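Local coordinates for protein putative diguanylate cyclase (GGDEF) with PAS/PAC domain (Rhodopseudomonas palustris, PDB 3LIF) that probably makes cyclic di-GMP from GTP, the piece in the crystal being its extracellular double-PDC sensor region rather than the GGDEF domain, at residues G167-L172 / V234-T239; G207-V212 / L222-V227; D41-M46 / V130-E135. All coordinates share one frame; numbering follows the deposited sequence.

Contact 1 of 3, residues G167-L172 / V234-T239; sequences GSISLL and VTVART
Ser168 O gathers three partners. Ala237 N donates to it at 2.9 Å and lies in the carbonyl plane; Val236 CA adds a CA-H...O contact, and water 1 donates weakly. The same water is 3.0 Å from Thr235 OG1, which chi1 of 67° places where it and Ser168 O can share one water, a bridge weak at its serine end. Ser168 N returns a more bent bond to Ala237 O (132° at the hydrogen). The next hydrogen-bonded pair is closed in both directions too: Ser170 N reaches Thr235 O at 2.9 Å, and Thr235 N reaches Ser170 O at the same length. Strand axes 4.7 Å apart, running at 164°, confirm regular antiparallel pairing.

The non-hydrogen-bonded pairs put aliphatic groups on one face. Ile169 and Val236 lie side by side, CG1 to CG1 at 4.0 Å, while Leu171 CD1 meets Val234 CG1 at 4.0 Å. On Thr235's face the side chains of Leu172 and Thr235 meet at about a right angle, Leu172 CD1 3.7 Å from Thr235 CG2.

Both segments belong to the five-stranded antiparallel sheet of the second PDC domain, with strand 178-182 flanking 168-173 and strand 219-226 flanking 232-239. Helix 5-47 packs on Ile169 and Val236 through Leu24, and helix 151-158 meets Ile169 and Leu171 through Tyr158; opposite them, Ser168 OG bonds to Trp182 O of strand 178-182.

Contact 2 of 3, residues G207-V212 / L222-V227; sequences GYYLTV and LAYRRV
Tyr224 lays its ring against Gly207 of the partner strand. Chi1 of 72° holds CG between the backbone N and the carbonyl carbon. CB packs near Val234 O of the next strand. CG begins the overlap with Gly207 CA; CD1 and CE1 lie over that atom too, CD2 is shared between it and Tyr209 CE2, and CE2 stands 3.5 Å from Tyr209 CE2. CZ sits 3.5 Å from Gly207 N, and the tip, OH, bonds to Ser204 O. Gly207 CA lies over one face, 3.5 Å from the Tyr224 ring centroid and 15° off its normal, a CH-pi contact. Tyr209 crosses Tyr224 at about a right angle and receives Tyr224 CE2 at its own ring edge. An alanine in place of Tyr224 would probably leave Ser204 O without this donor, uncover Gly207 CA and take away one of the groups that hold the Tyr209 ring.

Tyr209 and Leu222 pair by two backbone bonds, Tyr209 N to Leu222 O at 2.8 Å and Leu222 N to Tyr209 O at 2.9 Å. Beside them Leu222 CD2 touches Tyr209 CE2 at 4.0 Å. The reverse face carries Tyr208, whose ring edge meets Ala223 CB at 3.6 Å.

A citrate, probably from the crystallisation liquor, lies about 4 Å from the Tyr224 side chain and may mark a pocket. This beta hairpin, strands 206-212 and 219-226, forms one margin of the second sheet, with strand 232-239 continuing it inward. Helix 195-203 covers Tyr209 and Tyr224 through Leu196, whereas helix 5-47 packs against Tyr208 through Met17 and Arg18.

Contact 3 of 3, residues D41-M46 / V130-E135; sequences DIVSFM and VSRRLE
First torsions turn the touching groups of Val43 and Leu134 into position: chi1 of 160° puts Val43 CG1 anti to the backbone N, with CG2 anti to the carbonyl carbon, while chi1 of -58° sets Leu134 CG anti to its own carbonyl carbon. From there an extended chi2 carries Leu134 CD1 outward, with CD2 as the second branch. The two side chains pass alongside one another, pointing opposite ways, Val43 CG2 touching Leu134 CD2 at 3.8 Å. That same valine methyl carries most of the contact. It lies 3.6 Å from Arg133 O, 4.3 Å from Arg132 CB, and over one face of the Arg132 guanidinium.

The other branch of Leu134 is taken up by Met46, present as selenomethionine. Its CG stands 3.8 Å from Leu134 CD1, the two chains meeting obliquely, and CG rather than the selenium does the touching. No polar bond joins the two segments, so what passes directly between them is apolar contact and the methyl near the carbonyl and guanidinium. The axes lie 7.6 Å apart at 18°, evidence that this turn of helix runs nearly parallel to the strand.

The contact seats the C-terminal end of the long helix 5-47 on the sheet of the first PDC domain, in the manner of the double-PDC sensors. Strand 141-149 flanks 126-135, its Val145 packing on Leu134 and Ile42 and its Phe142 on Met46; Ile75 of strand 70-76 reaches both Ile42 and Leu134.

Contacts 1 and 2 are parts of one sheet: their centres are 8 Å apart, and Val236 N and Ala223 O, 2.8 Å apart, probably bond across the adjoining strands. Contact 1 is its buried interior, knit by paired backbone bonds and aliphatic side chains; contact 2, nested within the chain loop that contact 1 closes, is the partly buried margin, where tyrosine rings do more of the packing. Contact 3 is also buried but lies about 33 Å from contact 1, centre to centre, in the other PDC domain, and relies on apolar helix-to-strand packing. Helix 5-47 is common ground: it supplies one side of contact 3 and packs against residues of contacts 1 and 2.

Contact 1 of 3, residues G167-L172 / V234-T239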
loop_
_atom_site.group_PDB
_atom_site.type_symbol
_atom_site.label_atom_id
_atom_site.label_comp_id
_atom_site.label_asym_id
_atom_site.label_seq_id
_atom_site.Cartn_x
_atom_site.Cartn_y
_atom_site.Cartn_z
ATOM N N GLY A 167 -13.850 11.044 -12.112
ATOM C CA GLY A 167 -12.878 9.957 -12.234
ATOM C C GLY A 167 -12.219 9.683 -10.891
ATOM O O GLY A 167 -12.036 10.590 -10.085
ATOM N N SER A 168 -11.879 8.427 -10.636
ATOM C CA SER A 168 -11.505 7.998 -9.295
ATOM C C SER A 168 -10.621 6.765 -9.277
ATOM O O SER A 168 -10.923 5.768 -9.924
ATOM C CB SER A 168 -12.733 7.643 -8.537
ATOM O OG SER A 168 -12.357 7.435 -7.203
ATOM N N ILE A 169 -9.534 6.801 -8.525
ATOM C CA ILE A 169 -8.756 5.576 -8.372
ATOM C C ILE A 169 -8.508 5.251 -6.934
ATOM O O ILE A 169 -8.195 6.148 -6.156
ATOM C CB ILE A 169 -7.440 5.703 -9.060
ATOM C CG1 ILE A 169 -7.720 5.967 -10.533
ATOM C CG2 ILE A 169 -6.641 4.455 -8.880
ATOM C CD1 ILE A 169 -6.544 5.763 -11.420
ATOM N N SER A 170 -8.613 3.982 -6.568
ATOM C CA SER A 170 -8.304 3.600 -5.186
ATOM C C SER A 170 -7.348 2.468 -5.096
ATOM O O SER A 170 -7.339 1.550 -5.966
ATOM C CB SER A 170 -9.545 3.152 -4.465
ATOM O OG SER A 170 -10.392 4.247 -4.426
ATOM N N LEU A 171 -6.589 2.476 -4.007
ATOM C CA LEU A 171 -5.787 1.322 -3.689
ATOM C C LEU A 171 -6.298 0.815 -2.367
ATOM O O LEU A 171 -6.281 1.549 -1.388
ATOM C CB LEU A 171 -4.324 1.712 -3.600
ATOM C CG LEU A 171 -3.408 0.573 -3.144
ATOM C CD1 LEU A 171 -3.424 -0.548 -4.089
ATOM C CD2 LEU A 171 -1.992 1.023 -2.901
ATOM N N LEU A 172 -6.792 -0.420 -2.342
ATOM C CA LEU A 172 -7.304 -0.972 -1.103
ATOM C C LEU A 172 -6.664 -2.280 -0.678
ATOM O O LEU A 172 -6.012 -2.979 -1.473
ATOM C CB LEU A 172 -8.827 -1.132 -1.111
ATOM C CG LEU A 172 -9.620 0.070 -1.624
ATOM C CD1 LEU A 172 -10.197 -0.251 -3.046
ATOM C CD2 LEU A 172 -10.713 0.444 -0.659
ATOM N N VAL A 234 -7.133 -2.872 -6.663
ATOM C CA VAL A 234 -7.164 -1.501 -7.181
ATOM C C VAL A 234 -8.523 -1.313 -7.764
ATOM O O VAL A 234 -9.121 -2.296 -8.249
ATOM C CB VAL A 234 -6.164 -1.290 -8.306
ATOM C CG1 VAL A 234 -4.760 -1.231 -7.750
ATOM C CG2 VAL A 234 -6.289 -2.435 -9.331
ATOM N N THR A 235 -9.034 -0.084 -7.734
ATOM C CA THR A 235 -10.293 0.186 -8.436
ATOM C C THR A 235 -10.155 1.448 -9.275
ATOM O O THR A 235 -9.465 2.346 -8.840
ATOM C CB THR A 235 -11.426 0.403 -7.448
ATOM O OG1 THR A 235 -11.196 1.620 -6.712
ATOM C CG2 THR A 235 -11.564 -0.792 -6.468
ATOM N N VAL A 236 -10.780 1.502 -10.469
ATOM C CA VAL A 236 -10.907 2.734 -11.285
ATOM C C VAL A 236 -12.363 2.955 -11.533
ATOM O O VAL A 236 -13.054 2.029 -11.937
ATOM C CB VAL A 236 -10.468 2.577 -12.754
ATOM C CG1 VAL A 236 -9.739 3.795 -13.193
ATOM C CG2 VAL A 236 -9.657 1.390 -13.005
ATOM N N ALA A 237 -12.816 4.194 -11.411
ATOM C CA ALA A 237 -14.217 4.522 -11.673
ATOM C C ALA A 237 -14.357 5.819 -12.447
ATOM O O ALA A 237 -13.486 6.683 -12.380
ATOM C CB ALA A 237 -14.969 4.624 -10.401
ATOM N N ARG A 238 -15.443 5.927 -13.210
ATOM C CA ARG A 238 -15.858 7.192 -13.842
ATOM C C ARG A 238 -17.368 7.332 -13.899
ATOM O O ARG A 238 -18.070 6.352 -14.071
ATOM C CB ARG A 238 -15.224 7.397 -15.241
ATOM C CG ARG A 238 -15.596 6.448 -16.367
ATOM C CD ARG A 238 -15.361 7.097 -17.795
ATOM N NE ARG A 238 -13.953 7.185 -18.272
ATOM C CZ ARG A 238 -13.373 6.347 -19.168
ATOM N NH1 ARG A 238 -14.032 5.336 -19.728
ATOM N NH2 ARG A 238 -12.108 6.494 -19.527
ATOM N N THR A 239 -17.869 8.552 -13.718
ATOM C CA THR A 239 -19.277 8.829 -13.981
ATOM C C THR A 239 -19.488 8.570 -15.439
ATOM O O THR A 239 -18.587 8.740 -16.244
ATOM C CB THR A 239 -19.718 10.281 -13.638
ATOM O OG1 THR A 239 -18.752 11.195 -14.121
ATOM C CG2 THR A 239 -19.801 10.499 -12.156
HETATM O O HOH W 1 -12.005 4.153 -8.036
#

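Contact 2 of 3, residues G207-V212 / L222-V227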
loop_
_atom_site.group_PDB
_atom_site.type_symbol
_atom_site.label_atom_id
_atom_site.label_comp_id
_atom_site.label_asym_id
_atom_site.label_seq_id
_atom_site.Cartn_x
_atom_site.Cartn_y
_atom_site.Cartn_z
ATOM N N GLY A 207 -14.085 -8.267 -12.325
ATOM C CA GLY A 207 -13.714 -6.881 -12.370
ATOM C C GLY A 207 -14.561 -5.710 -12.946
ATOM O O GLY A 207 -13.972 -4.631 -13.045
ATOM N N TYR A 208 -15.872 -5.758 -13.254
ATOM C CA TYR A 208 -16.520 -4.457 -13.718
ATOM C C TYR A 208 -18.025 -4.236 -13.546
ATOM O O TYR A 208 -18.774 -5.051 -13.976
ATOM C CB TYR A 208 -16.282 -4.316 -15.198
ATOM C CG TYR A 208 -16.660 -3.008 -15.855
ATOM C CD1 TYR A 208 -15.754 -1.941 -15.899
ATOM C CD2 TYR A 208 -17.891 -2.864 -16.520
ATOM C CE1 TYR A 208 -16.076 -0.728 -16.549
ATOM C CE2 TYR A 208 -18.243 -1.659 -17.174
ATOM C CZ TYR A 208 -17.321 -0.595 -17.190
ATOM O OH TYR A 208 -17.637 0.582 -17.819
ATOM N N TYR A 209 -18.502 -3.123 -12.997
ATOM C CA TYR A 209 -19.949 -3.036 -12.714
ATOM C C TYR A 209 -20.447 -1.665 -12.301
ATOM O O TYR A 209 -19.675 -0.738 -12.123
ATOM C CB TYR A 209 -20.372 -4.040 -11.635
ATOM C CG TYR A 209 -19.711 -3.815 -10.301
ATOM C CD1 TYR A 209 -20.265 -2.966 -9.370
ATOM C CD2 TYR A 209 -18.508 -4.437 -9.987
ATOM C CE1 TYR A 209 -19.633 -2.742 -8.167
ATOM C CE2 TYR A 209 -17.875 -4.209 -8.785
ATOM C CZ TYR A 209 -18.434 -3.373 -7.874
ATOM O OH TYR A 209 -17.793 -3.135 -6.659
ATOM N N LEU A 210 -21.735 -1.506 -12.106
ATOM C CA LEU A 210 -22.209 -0.156 -11.877
ATOM C C LEU A 210 -22.445 0.061 -10.413
ATOM O O LEU A 210 -22.954 -0.803 -9.777
ATOM C CB LEU A 210 -23.493 0.091 -12.653
ATOM C CG LEU A 210 -24.025 1.511 -12.422
ATOM C CD1 LEU A 210 -23.754 2.461 -13.593
ATOM C CD2 LEU A 210 -25.534 1.446 -12.078
ATOM N N THR A 211 -22.094 1.202 -9.848
ATOM C CA THR A 211 -22.164 1.308 -8.391
ATOM C C THR A 211 -22.181 2.765 -7.937
ATOM O O THR A 211 -22.134 3.684 -8.743
ATOM C CB THR A 211 -20.967 0.561 -7.756
ATOM O OG1 THR A 211 -21.200 0.411 -6.375
ATOM C CG2 THR A 211 -19.704 1.339 -7.911
ATOM N N VAL A 212 -22.283 3.009 -6.646
ATOM C CA VAL A 212 -22.335 4.382 -6.190
ATOM C C VAL A 212 -21.018 4.696 -5.461
ATOM O O VAL A 212 -20.588 3.954 -4.608
ATOM C CB VAL A 212 -23.536 4.644 -5.212
ATOM C CG1 VAL A 212 -23.494 6.076 -4.705
ATOM C CG2 VAL A 212 -24.877 4.362 -5.835
ATOM N N LEU A 222 -17.389 1.051 -12.423
ATOM C CA LEU A 222 -16.179 0.740 -11.690
ATOM C C LEU A 222 -15.549 -0.570 -12.171
ATOM O O LEU A 222 -16.216 -1.662 -12.361
ATOM C CB LEU A 222 -16.505 0.613 -10.196
ATOM C CG LEU A 222 -15.384 0.217 -9.193
ATOM C CD1 LEU A 222 -15.710 0.738 -7.831
ATOM C CD2 LEU A 222 -15.120 -1.283 -9.150
ATOM N N ALA A 223 -14.252 -0.492 -12.376
ATOM C CA ALA A 223 -13.527 -1.699 -12.683
ATOM C C ALA A 223 -12.561 -1.899 -11.506
ATOM O O ALA A 223 -11.981 -0.917 -10.996
ATOM C CB ALA A 223 -12.771 -1.530 -13.966
ATOM N N TYR A 224 -12.418 -3.156 -11.079
ATOM C CA TYR A 224 -11.511 -3.522 -10.015
ATOM C C TYR A 224 -10.764 -4.765 -10.381
ATOM O O TYR A 224 -11.231 -5.586 -11.164
ATOM C CB TYR A 224 -12.272 -3.837 -8.750
ATOM C CG TYR A 224 -13.029 -5.144 -8.813
ATOM C CD1 TYR A 224 -12.390 -6.332 -8.505
ATOM C CD2 TYR A 224 -14.412 -5.194 -9.211
ATOM C CE1 TYR A 224 -13.076 -7.549 -8.534
ATOM C CE2 TYR A 224 -15.119 -6.387 -9.247
ATOM C CZ TYR A 224 -14.429 -7.568 -8.906
ATOM O OH TYR A 224 -15.035 -8.793 -8.913
ATOM N N ARG A 225 -9.621 -4.922 -9.742
ATOM C CA ARG A 225 -8.761 -6.072 -9.930
ATOM C C ARG A 225 -7.833 -6.363 -8.715
ATOM O O ARG A 225 -7.112 -5.474 -8.222
ATOM C CB ARG A 225 -7.909 -5.865 -11.198
ATOM C CG ARG A 225 -7.067 -7.071 -11.545
ATOM C CD ARG A 225 -6.187 -6.810 -12.705
ATOM N NE ARG A 225 -6.957 -6.244 -13.819
ATOM C CZ ARG A 225 -7.467 -6.953 -14.838
ATOM N NH1 ARG A 225 -7.301 -8.264 -14.906
ATOM N NH2 ARG A 225 -8.141 -6.342 -15.793
ATOM N N ARG A 226 -7.853 -7.604 -8.231
ATOM C CA ARG A 226 -6.872 -8.027 -7.211
ATOM C C ARG A 226 -5.491 -7.726 -7.727
ATOM O O ARG A 226 -5.212 -7.957 -8.906
ATOM C CB ARG A 226 -6.939 -9.506 -6.913
ATOM C CG ARG A 226 -8.105 -9.810 -6.055
ATOM C CD ARG A 226 -7.924 -11.131 -5.324
ATOM N NE ARG A 226 -9.171 -11.529 -4.667
ATOM C CZ ARG A 226 -9.549 -11.152 -3.440
ATOM N NH1 ARG A 226 -10.690 -11.582 -2.977
ATOM N NH2 ARG A 226 -8.819 -10.355 -2.681
ATOM N N VAL A 227 -4.643 -7.208 -6.847
ATOM C CA VAL A 227 -3.283 -6.930 -7.168
ATOM C C VAL A 227 -2.423 -8.214 -7.058
ATOM O O VAL A 227 -2.265 -8.857 -6.029
ATOM C CB VAL A 227 -2.747 -5.874 -6.222
ATOM C CG1 VAL A 227 -1.173 -5.830 -6.254
ATOM C CG2 VAL A 227 -3.408 -4.569 -6.491
#

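Contact 3 of 3, residues D41-M46 / V130-E135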
loop_
_atom_site.group_PDB
_atom_site.type_symbol
_atom_site.label_atom_id
_atom_site.label_comp_id
_atom_site.label_asym_id
_atom_site.label_seq_id
_atom_site.Cartn_x
_atom_site.Cartn_y
_atom_site.Cartn_z
ATOM N N ASP A 41 17.465 -6.553 0.969
ATOM C CA ASP A 41 18.873 -6.177 1.112
ATOM C C ASP A 41 19.094 -6.020 2.623
ATOM O O ASP A 41 20.135 -6.402 3.150
ATOM C CB ASP A 41 19.237 -4.857 0.392
ATOM C CG ASP A 41 19.485 -5.035 -1.108
ATOM O OD1 ASP A 41 19.491 -6.203 -1.571
ATOM O OD2 ASP A 41 19.663 -4.001 -1.811
ATOM N N ILE A 42 18.121 -5.464 3.343
ATOM C CA ILE A 42 18.398 -5.151 4.727
ATOM C C ILE A 42 18.347 -6.417 5.582
ATOM O O ILE A 42 19.193 -6.599 6.433
ATOM C CB ILE A 42 17.473 -4.069 5.259
ATOM C CG1 ILE A 42 17.698 -2.771 4.483
ATOM C CG2 ILE A 42 17.651 -3.887 6.782
ATOM C CD1 ILE A 42 16.581 -1.797 4.676
ATOM N N VAL A 43 17.400 -7.308 5.346
ATOM C CA VAL A 43 17.443 -8.504 6.106
ATOM C C VAL A 43 18.862 -9.002 6.068
ATOM O O VAL A 43 19.407 -9.393 7.100
ATOM C CB VAL A 43 16.482 -9.580 5.626
ATOM C CG1 VAL A 43 16.897 -10.956 6.117
ATOM C CG2 VAL A 43 15.130 -9.279 6.148
ATOM N N SER A 44 19.492 -8.936 4.897
ATOM C CA SER A 44 20.834 -9.548 4.705
ATOM C C SER A 44 21.927 -8.771 5.375
ATOM O O SER A 44 22.707 -9.325 6.119
ATOM C CB SER A 44 21.160 -9.806 3.236
ATOM O OG SER A 44 20.420 -10.946 2.815
ATOM N N PHE A 45 22.003 -7.487 5.126
ATOM C CA PHE A 45 22.970 -6.737 5.880
ATOM C C PHE A 45 22.911 -7.155 7.394
ATOM O O PHE A 45 23.769 -7.931 7.849
ATOM C CB PHE A 45 22.711 -5.285 5.704
ATOM C CG PHE A 45 23.810 -4.449 6.131
ATOM C CD1 PHE A 45 24.949 -4.360 5.367
ATOM C CD2 PHE A 45 23.717 -3.722 7.305
ATOM C CE1 PHE A 45 26.014 -3.521 5.757
ATOM C CE2 PHE A 45 24.767 -2.878 7.730
ATOM C CZ PHE A 45 25.928 -2.776 6.950
HETATM N N MSE A 46 21.904 -6.684 8.158
HETATM C CA MSE A 46 21.641 -7.185 9.523
HETATM C C MSE A 46 22.175 -8.619 9.784
HETATM O O MSE A 46 22.934 -8.793 10.740
HETATM C CB MSE A 46 20.155 -7.158 9.886
HETATM C CG MSE A 46 19.482 -5.836 9.940
HETATM SE SE MSE A 46 20.604 -4.403 10.448
HETATM C CE MSE A 46 20.707 -4.766 12.367
ATOM N N VAL A 130 5.135 -1.330 5.864
ATOM C CA VAL A 130 5.491 -2.595 5.242
ATOM C C VAL A 130 6.695 -3.102 6.060
ATOM O O VAL A 130 7.497 -2.261 6.584
ATOM C CB VAL A 130 5.875 -2.243 3.771
ATOM C CG1 VAL A 130 7.385 -1.899 3.604
ATOM C CG2 VAL A 130 5.368 -3.245 2.798
ATOM N N SER A 131 6.822 -4.423 6.253
ATOM C CA SER A 131 7.843 -4.887 7.189
ATOM C C SER A 131 8.327 -6.319 6.964
ATOM O O SER A 131 7.595 -7.180 6.456
ATOM C CB SER A 131 7.335 -4.721 8.656
ATOM O OG SER A 131 6.384 -5.727 9.026
ATOM N N ARG A 132 9.563 -6.582 7.395
ATOM C CA ARG A 132 10.164 -7.927 7.242
ATOM C C ARG A 132 10.861 -8.411 8.513
ATOM O O ARG A 132 11.533 -7.630 9.210
ATOM C CB ARG A 132 11.072 -8.024 5.962
ATOM C CG ARG A 132 10.361 -8.768 4.820
ATOM C CD ARG A 132 11.004 -8.655 3.399
ATOM N NE ARG A 132 11.742 -9.889 3.103
ATOM C CZ ARG A 132 11.603 -10.928 3.901
ATOM N NH1 ARG A 132 10.755 -10.799 4.934
ATOM N NH2 ARG A 132 12.249 -12.056 3.674
ATOM N N ARG A 133 10.703 -9.686 8.828
ATOM C CA ARG A 133 11.432 -10.308 9.939
ATOM C C ARG A 133 12.956 -10.348 9.790
ATOM O O ARG A 133 13.435 -10.918 8.806
ATOM C CB ARG A 133 10.992 -11.737 10.056
ATOM C CG ARG A 133 11.648 -12.488 11.165
ATOM C CD ARG A 133 11.481 -13.971 10.932
ATOM N NE ARG A 133 10.871 -14.578 12.093
ATOM C CZ ARG A 133 11.459 -15.488 12.859
ATOM N NH1 ARG A 133 12.702 -15.899 12.543
ATOM N NH2 ARG A 133 10.798 -15.948 13.929
ATOM N N LEU A 134 13.718 -9.767 10.739
ATOM C CA LEU A 134 15.209 -9.933 10.827
ATOM C C LEU A 134 15.629 -11.248 11.477
ATOM O O LEU A 134 14.920 -11.791 12.340
ATOM C CB LEU A 134 15.819 -8.823 11.627
ATOM C CG LEU A 134 15.477 -7.499 10.987
ATOM C CD1 LEU A 134 16.160 -6.416 11.769
ATOM C CD2 LEU A 134 15.871 -7.496 9.473
ATOM N N GLU A 135 16.761 -11.783 11.056
ATOM C CA GLU A 135 17.199 -13.080 11.553
ATOM C C GLU A 135 18.716 -13.076 11.713
ATOM O O GLU A 135 19.446 -12.299 11.071
ATOM C CB GLU A 135 16.727 -14.239 10.670
ATOM C CG GLU A 135 15.293 -14.644 10.945
ATOM C CD GLU A 135 14.817 -15.833 10.115
ATOM O OE1 GLU A 135 13.632 -16.191 10.280
ATOM O OE2 GLU A 135 15.603 -16.399 9.304
#